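PDB 3OTT: Two-component system sensor histidine kinase from Bacteroides thetaiotaomicron, which probably senses saccharides outside the cell and, as a histidine kinase, passes the signal on by ATP-dependent phosphorylation of a protein histidine to control transcription. Local coordinates for residues N395-D398 with Q403-H406; Q385-T390 with I405-V410. One frame throughout, in Å; residues are numbered along the deposited sequence.

Both contacts lie in one four-stranded blade of a beta-propeller in the extracellular part of the protein, their centres about 7 Å apart. Along the chain the strands run 386-390, 393-398 and 403-410, and they stand side by side in the sheet in the same order. Contact 1 is the hairpin between the last two; contact 2 reaches from 386-390 over the middle strand to 405-410. They share Ile405 and His406 and are tied by Arg396 of contact 1, whose NE is hydrogen-bonded to Tyr407 OH of contact 2. Strand 403-410 also pairs in parallel with strand 457-463 of what is probably the next blade, so the sheet continues from one blade into the other.

Contact 1. Residues N395-D398 with Q403-H406; sequences NRYD and QFIH
Strands 395-398 and 403-406 run antiparallel, their axes 4.4 Å apart at closest approach, with Arg396 opposite Ile405 and Asp398 opposite Gln403 as hydrogen-bonded pairs. Arg396 N gives a bond of 2.9 Å to Ile405 O, in the carbonyl plane, and Ile405 N returns one of 2.8 Å to Arg396 O. At the turn end Asp398 N donates to Gln403 O, but the reverse bond is weak. Tyr397 and Phe404, a non-hydrogen-bonded pair, carry the aromatic contact. With CG anti to the carbonyl carbon (chi1 -71°), the phenylalanine ring turns a face to the tyrosine; Tyr397 CD1 sits above it, toward the rim, 3.4 Å from Phe404 CZ. The ring planes are 48° apart, an oblique meeting. Tyrosine suits this buried place because its hydroxyl is hydrogen-bonded to Tyr361, whose ring Phe404 also meets edge-to-face. An alanine in place of Phe404 would probably leave one flank of the Tyr397 ring without its partner and open a gap beside Asn395 CB. On the side of the sheet that carries Tyr397 and Phe404, Asn395 OD1 rests against His406 CA, 3.2 Å away, and comes to the edge of the imidazole near its plane, while ND2 bonds Ser371. On the opposite side of the sheet Ile405 CD1 packs against Asp398 CB at 3.7 Å and over the flat of the Arg396 guanidinium, whose NE is hydrogen-bonded to Tyr407 OH. Asp398 OD1 accepts from the backbone N of Ala400 and Thr401 in the turn. This is a beta hairpin made by the two outer strands of a propeller blade.

Contact 2. Residues Q385-T390 with I405-V410; sequences QLWIAT and IHYNIV
Trp387 and Tyr407 meet through their ring carbons, CZ3 of the indole lying 3.6 Å from CE2 of the phenol. The two side chains cross at about a right angle, yet their ring planes are inclined by only 37°. With the centroids of the indole six-membered ring and the tyrosine ring 5.8 Å apart, the pair is an oblique aromatic contact. Each CG stands anti to its own carbonyl carbon (chi1 -61° for Trp387, -54° for Tyr407), and this choice brings the benzo end of the indole and one side of the phenol together although the backbones remain far apart, Trp387 CA and Ile405 CA being 9.6 Å from each other. The separation reflects the propeller blade: strand 393-398 lies between strands 386-390 and 403-410, and the two long aromatic side chains reach past it. The Arg396 side chain, from that middle strand, touches the indole. A tryptophan suits the position because its long, broad ring system extends beyond the middle strand while NE1 still finds an acceptor, Asp381 OD2. Tyrosine likewise combines a flat apolar side with a polar tip, its OH being hydrogen-bonded to Arg396 NE; the same guanidinium uses NH1 to reach Gln385 OE1. Both rings also pack against Leu449 of helix 446-451, where Lys446 adds to the cover of Trp387 and Met450 to that of Tyr407.

Contact 1. Residues N395-D398 with Q403-H406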
loop_
_atom_site.group_PDB
_atom_site.type_symbol
_atom_site.label_atom_id
_atom_site.label_comp_id
_atom_site.label_asym_id
_atom_site.label_seq_id
_atom_site.Cartn_x
_atom_site.Cartn_y
_atom_site.Cartn_z
ATOM N N ASN B 395 -28.613 -2.833 -6.877
ATOM C CA ASN B 395 -28.497 -3.496 -5.593
ATOM C C ASN B 395 -29.050 -2.628 -4.469
ATOM O O ASN B 395 -29.030 -1.394 -4.563
ATOM C CB ASN B 395 -27.040 -3.761 -5.291
ATOM C CG ASN B 395 -26.387 -4.727 -6.266
ATOM O OD1 ASN B 395 -26.337 -5.898 -6.005
ATOM N ND2 ASN B 395 -25.833 -4.215 -7.356
ATOM N N ARG B 396 -29.496 -3.288 -3.390
ATOM C CA ARG B 396 -29.949 -2.625 -2.199
ATOM C C ARG B 396 -29.034 -3.002 -1.028
ATOM O O ARG B 396 -28.724 -4.174 -0.862
ATOM C CB ARG B 396 -31.384 -3.073 -1.886
ATOM C CG ARG B 396 -31.941 -2.573 -0.530
ATOM C CD ARG B 396 -33.470 -2.860 -0.316
ATOM N NE ARG B 396 -33.732 -4.277 -0.070
ATOM C CZ ARG B 396 -33.426 -4.917 1.069
ATOM N NH1 ARG B 396 -32.868 -4.272 2.080
ATOM N NH2 ARG B 396 -33.667 -6.207 1.194
ATOM N N TYR B 397 -28.640 -2.039 -0.202
ATOM C CA TYR B 397 -27.795 -2.377 0.946
ATOM C C TYR B 397 -28.596 -2.896 2.113
ATOM O O TYR B 397 -29.626 -2.334 2.435
ATOM C CB TYR B 397 -27.033 -1.179 1.453
ATOM C CG TYR B 397 -25.831 -1.490 2.333
ATOM C CD1 TYR B 397 -24.776 -2.341 1.877
ATOM C CD2 TYR B 397 -25.697 -0.883 3.595
ATOM C CE1 TYR B 397 -23.668 -2.562 2.650
ATOM C CE2 TYR B 397 -24.594 -1.101 4.373
ATOM C CZ TYR B 397 -23.578 -1.947 3.915
ATOM O OH TYR B 397 -22.462 -2.166 4.716
ATOM N N ASP B 398 -28.089 -3.944 2.746
ATOM C CA ASP B 398 -28.541 -4.361 4.057
ATOM C C ASP B 398 -27.530 -3.913 5.142
ATOM O O ASP B 398 -26.535 -4.576 5.391
ATOM C CB ASP B 398 -28.694 -5.870 4.068
ATOM C CG ASP B 398 -29.445 -6.373 5.287
ATOM O OD1 ASP B 398 -29.182 -5.883 6.431
ATOM O OD2 ASP B 398 -30.282 -7.286 5.079
ATOM N N GLN B 403 -24.042 -6.250 3.607
ATOM C CA GLN B 403 -23.981 -6.886 2.306
ATOM C C GLN B 403 -25.034 -6.252 1.385
ATOM O O GLN B 403 -26.117 -5.794 1.864
ATOM C CB GLN B 403 -24.170 -8.420 2.389
ATOM C CG GLN B 403 -23.104 -9.212 3.190
ATOM C CD GLN B 403 -21.681 -9.114 2.606
ATOM O OE1 GLN B 403 -21.484 -8.979 1.392
ATOM N NE2 GLN B 403 -20.702 -9.166 3.460
ATOM N N PHE B 404 -24.705 -6.185 0.091
ATOM C CA PHE B 404 -25.707 -5.851 -0.959
ATOM C C PHE B 404 -26.571 -7.022 -1.375
ATOM O O PHE B 404 -26.129 -8.167 -1.342
ATOM C CB PHE B 404 -25.044 -5.207 -2.197
ATOM C CG PHE B 404 -24.576 -3.817 -1.909
ATOM C CD1 PHE B 404 -25.473 -2.729 -1.997
ATOM C CD2 PHE B 404 -23.322 -3.605 -1.412
ATOM C CE1 PHE B 404 -25.064 -1.480 -1.660
ATOM C CE2 PHE B 404 -22.908 -2.341 -1.059
ATOM C CZ PHE B 404 -23.762 -1.287 -1.176
ATOM N N ILE B 405 -27.816 -6.717 -1.731
ATOM C CA ILE B 405 -28.771 -7.690 -2.263
ATOM C C ILE B 405 -28.968 -7.287 -3.718
ATOM O O ILE B 405 -29.315 -6.137 -4.000
ATOM C CB ILE B 405 -30.156 -7.618 -1.548
ATOM C CG1 ILE B 405 -30.095 -8.238 -0.169
ATOM C CG2 ILE B 405 -31.258 -8.345 -2.364
ATOM C CD1 ILE B 405 -29.858 -7.280 0.902
ATOM N N HIS B 406 -28.774 -8.245 -4.620
ATOM C CA HIS B 406 -28.790 -8.025 -6.035
ATOM C C HIS B 406 -30.174 -8.400 -6.557
ATOM O O HIS B 406 -30.806 -9.335 -6.020
ATOM C CB HIS B 406 -27.735 -8.941 -6.653
ATOM C CG HIS B 406 -27.675 -8.875 -8.152
ATOM N ND1 HIS B 406 -28.276 -9.813 -8.958
ATOM C CD2 HIS B 406 -27.085 -7.986 -8.986
ATOM C CE1 HIS B 406 -28.052 -9.514 -10.233
ATOM N NE2 HIS B 406 -27.323 -8.418 -10.275
#

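Contact 2. Residues Q385-T390 with I405-V410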
loop_
_atom_site.group_PDB
_atom_site.type_symbol
_atom_site.label_atom_id
_atom_site.label_comp_id
_atom_site.label_asym_id
_atom_site.label_seq_id
_atom_site.Cartn_x
_atom_site.Cartn_y
_atom_site.Cartn_z
ATOM N N GLN B 385 -33.587 3.464 2.568
ATOM C CA GLN B 385 -32.874 2.311 2.058
ATOM C C GLN B 385 -31.866 2.809 0.980
ATOM O O GLN B 385 -32.180 3.650 0.135
ATOM C CB GLN B 385 -33.856 1.311 1.455
ATOM C CG GLN B 385 -34.913 0.660 2.408
ATOM C CD GLN B 385 -34.294 -0.399 3.291
ATOM O OE1 GLN B 385 -33.636 -1.331 2.808
ATOM N NE2 GLN B 385 -34.460 -0.243 4.600
ATOM N N LEU B 386 -30.666 2.237 1.002
ATOM C CA LEU B 386 -29.591 2.661 0.151
ATOM C C LEU B 386 -29.608 1.809 -1.157
ATOM O O LEU B 386 -29.494 0.590 -1.079
ATOM C CB LEU B 386 -28.282 2.453 0.908
ATOM C CG LEU B 386 -27.027 3.209 0.410
ATOM C CD1 LEU B 386 -26.429 2.558 -0.744
ATOM C CD2 LEU B 386 -27.311 4.664 0.060
ATOM N N TRP B 387 -29.762 2.455 -2.311
ATOM C CA TRP B 387 -29.693 1.756 -3.584
ATOM C C TRP B 387 -28.469 2.157 -4.465
ATOM O O TRP B 387 -28.040 3.304 -4.431
ATOM C CB TRP B 387 -30.929 2.004 -4.396
ATOM C CG TRP B 387 -32.229 1.522 -3.719
ATOM C CD1 TRP B 387 -32.993 2.236 -2.869
ATOM C CD2 TRP B 387 -32.914 0.283 -3.928
ATOM N NE1 TRP B 387 -34.085 1.531 -2.502
ATOM C CE2 TRP B 387 -34.077 0.323 -3.142
ATOM C CE3 TRP B 387 -32.672 -0.845 -4.718
ATOM C CZ2 TRP B 387 -34.983 -0.716 -3.101
ATOM C CZ3 TRP B 387 -33.555 -1.874 -4.685
ATOM C CH2 TRP B 387 -34.707 -1.815 -3.876
ATOM N N ILE B 388 -27.919 1.221 -5.246
ATOM C CA ILE B 388 -26.838 1.597 -6.152
ATOM C C ILE B 388 -27.177 1.090 -7.560
ATOM O O ILE B 388 -27.804 0.003 -7.707
ATOM C CB ILE B 388 -25.427 1.142 -5.660
ATOM C CG1 ILE B 388 -25.425 -0.356 -5.443
ATOM C CG2 ILE B 388 -24.981 1.860 -4.278
ATOM C CD1 ILE B 388 -23.991 -0.953 -5.483
ATOM N N ALA B 389 -26.806 1.874 -8.571
ATOM C CA ALA B 389 -26.963 1.410 -9.922
ATOM C C ALA B 389 -25.573 1.083 -10.417
ATOM O O ALA B 389 -24.604 1.870 -10.182
ATOM C CB ALA B 389 -27.645 2.506 -10.824
ATOM N N THR B 390 -25.470 -0.072 -11.085
ATOM C CA THR B 390 -24.188 -0.567 -11.587
ATOM C C THR B 390 -24.339 -1.259 -12.949
ATOM O O THR B 390 -25.479 -1.448 -13.411
ATOM C CB THR B 390 -23.526 -1.620 -10.620
ATOM O OG1 THR B 390 -24.098 -2.906 -10.829
ATOM C CG2 THR B 390 -23.555 -1.221 -9.129
ATOM N N ILE B 405 -27.816 -6.717 -1.731
ATOM C CA ILE B 405 -28.771 -7.690 -2.263
ATOM C C ILE B 405 -28.968 -7.287 -3.718
ATOM O O ILE B 405 -29.315 -6.137 -4.000
ATOM C CB ILE B 405 -30.156 -7.618 -1.548
ATOM C CG1 ILE B 405 -30.095 -8.238 -0.169
ATOM C CG2 ILE B 405 -31.258 -8.345 -2.364
ATOM C CD1 ILE B 405 -29.858 -7.280 0.902
ATOM N N HIS B 406 -28.774 -8.245 -4.620
ATOM C CA HIS B 406 -28.790 -8.025 -6.035
ATOM C C HIS B 406 -30.174 -8.400 -6.557
ATOM O O HIS B 406 -30.806 -9.335 -6.020
ATOM C CB HIS B 406 -27.735 -8.941 -6.653
ATOM C CG HIS B 406 -27.675 -8.875 -8.152
ATOM N ND1 HIS B 406 -28.276 -9.813 -8.958
ATOM C CD2 HIS B 406 -27.085 -7.986 -8.986
ATOM C CE1 HIS B 406 -28.052 -9.514 -10.233
ATOM N NE2 HIS B 406 -27.323 -8.418 -10.275
ATOM N N TYR B 407 -30.624 -7.663 -7.573
ATOM C CA TYR B 407 -31.892 -7.908 -8.261
ATOM C C TYR B 407 -31.752 -7.939 -9.788
ATOM O O TYR B 407 -31.078 -7.085 -10.391
ATOM C CB TYR B 407 -32.942 -6.805 -7.918
ATOM C CG TYR B 407 -33.196 -6.595 -6.454
ATOM C CD1 TYR B 407 -34.114 -7.400 -5.757
ATOM C CD2 TYR B 407 -32.511 -5.610 -5.749
ATOM C CE1 TYR B 407 -34.346 -7.230 -4.414
ATOM C CE2 TYR B 407 -32.755 -5.405 -4.389
ATOM C CZ TYR B 407 -33.682 -6.218 -3.729
ATOM O OH TYR B 407 -33.886 -6.036 -2.372
ATOM N N ASN B 408 -32.444 -8.874 -10.405
ATOM C CA ASN B 408 -32.575 -8.992 -11.865
ATOM C C ASN B 408 -34.026 -8.569 -12.285
ATOM O O ASN B 408 -35.006 -9.228 -11.867
ATOM C CB ASN B 408 -32.429 -10.472 -12.299
ATOM C CG ASN B 408 -31.058 -11.078 -12.003
ATOM O OD1 ASN B 408 -30.008 -10.556 -12.450
ATOM N ND2 ASN B 408 -31.063 -12.234 -11.269
ATOM N N ILE B 409 -34.151 -7.568 -13.132
ATOM C CA ILE B 409 -35.438 -7.033 -13.564
ATOM C C ILE B 409 -35.557 -7.035 -15.084
ATOM O O ILE B 409 -34.651 -6.563 -15.773
ATOM C CB ILE B 409 -35.563 -5.576 -13.055
ATOM C CG1 ILE B 409 -35.621 -5.555 -11.514
ATOM C CG2 ILE B 409 -36.710 -4.834 -13.731
ATOM C CD1 ILE B 409 -35.311 -4.177 -10.932
ATOM N N VAL B 410 -36.654 -7.569 -15.609
ATOM C CA VAL B 410 -36.911 -7.571 -17.045
ATOM C C VAL B 410 -38.270 -6.956 -17.353
ATOM O O VAL B 410 -39.111 -6.895 -16.472
ATOM C CB VAL B 410 -36.857 -8.986 -17.657
ATOM C CG1 VAL B 410 -35.476 -9.625 -17.433
ATOM C CG2 VAL B 410 -37.933 -9.858 -17.094
#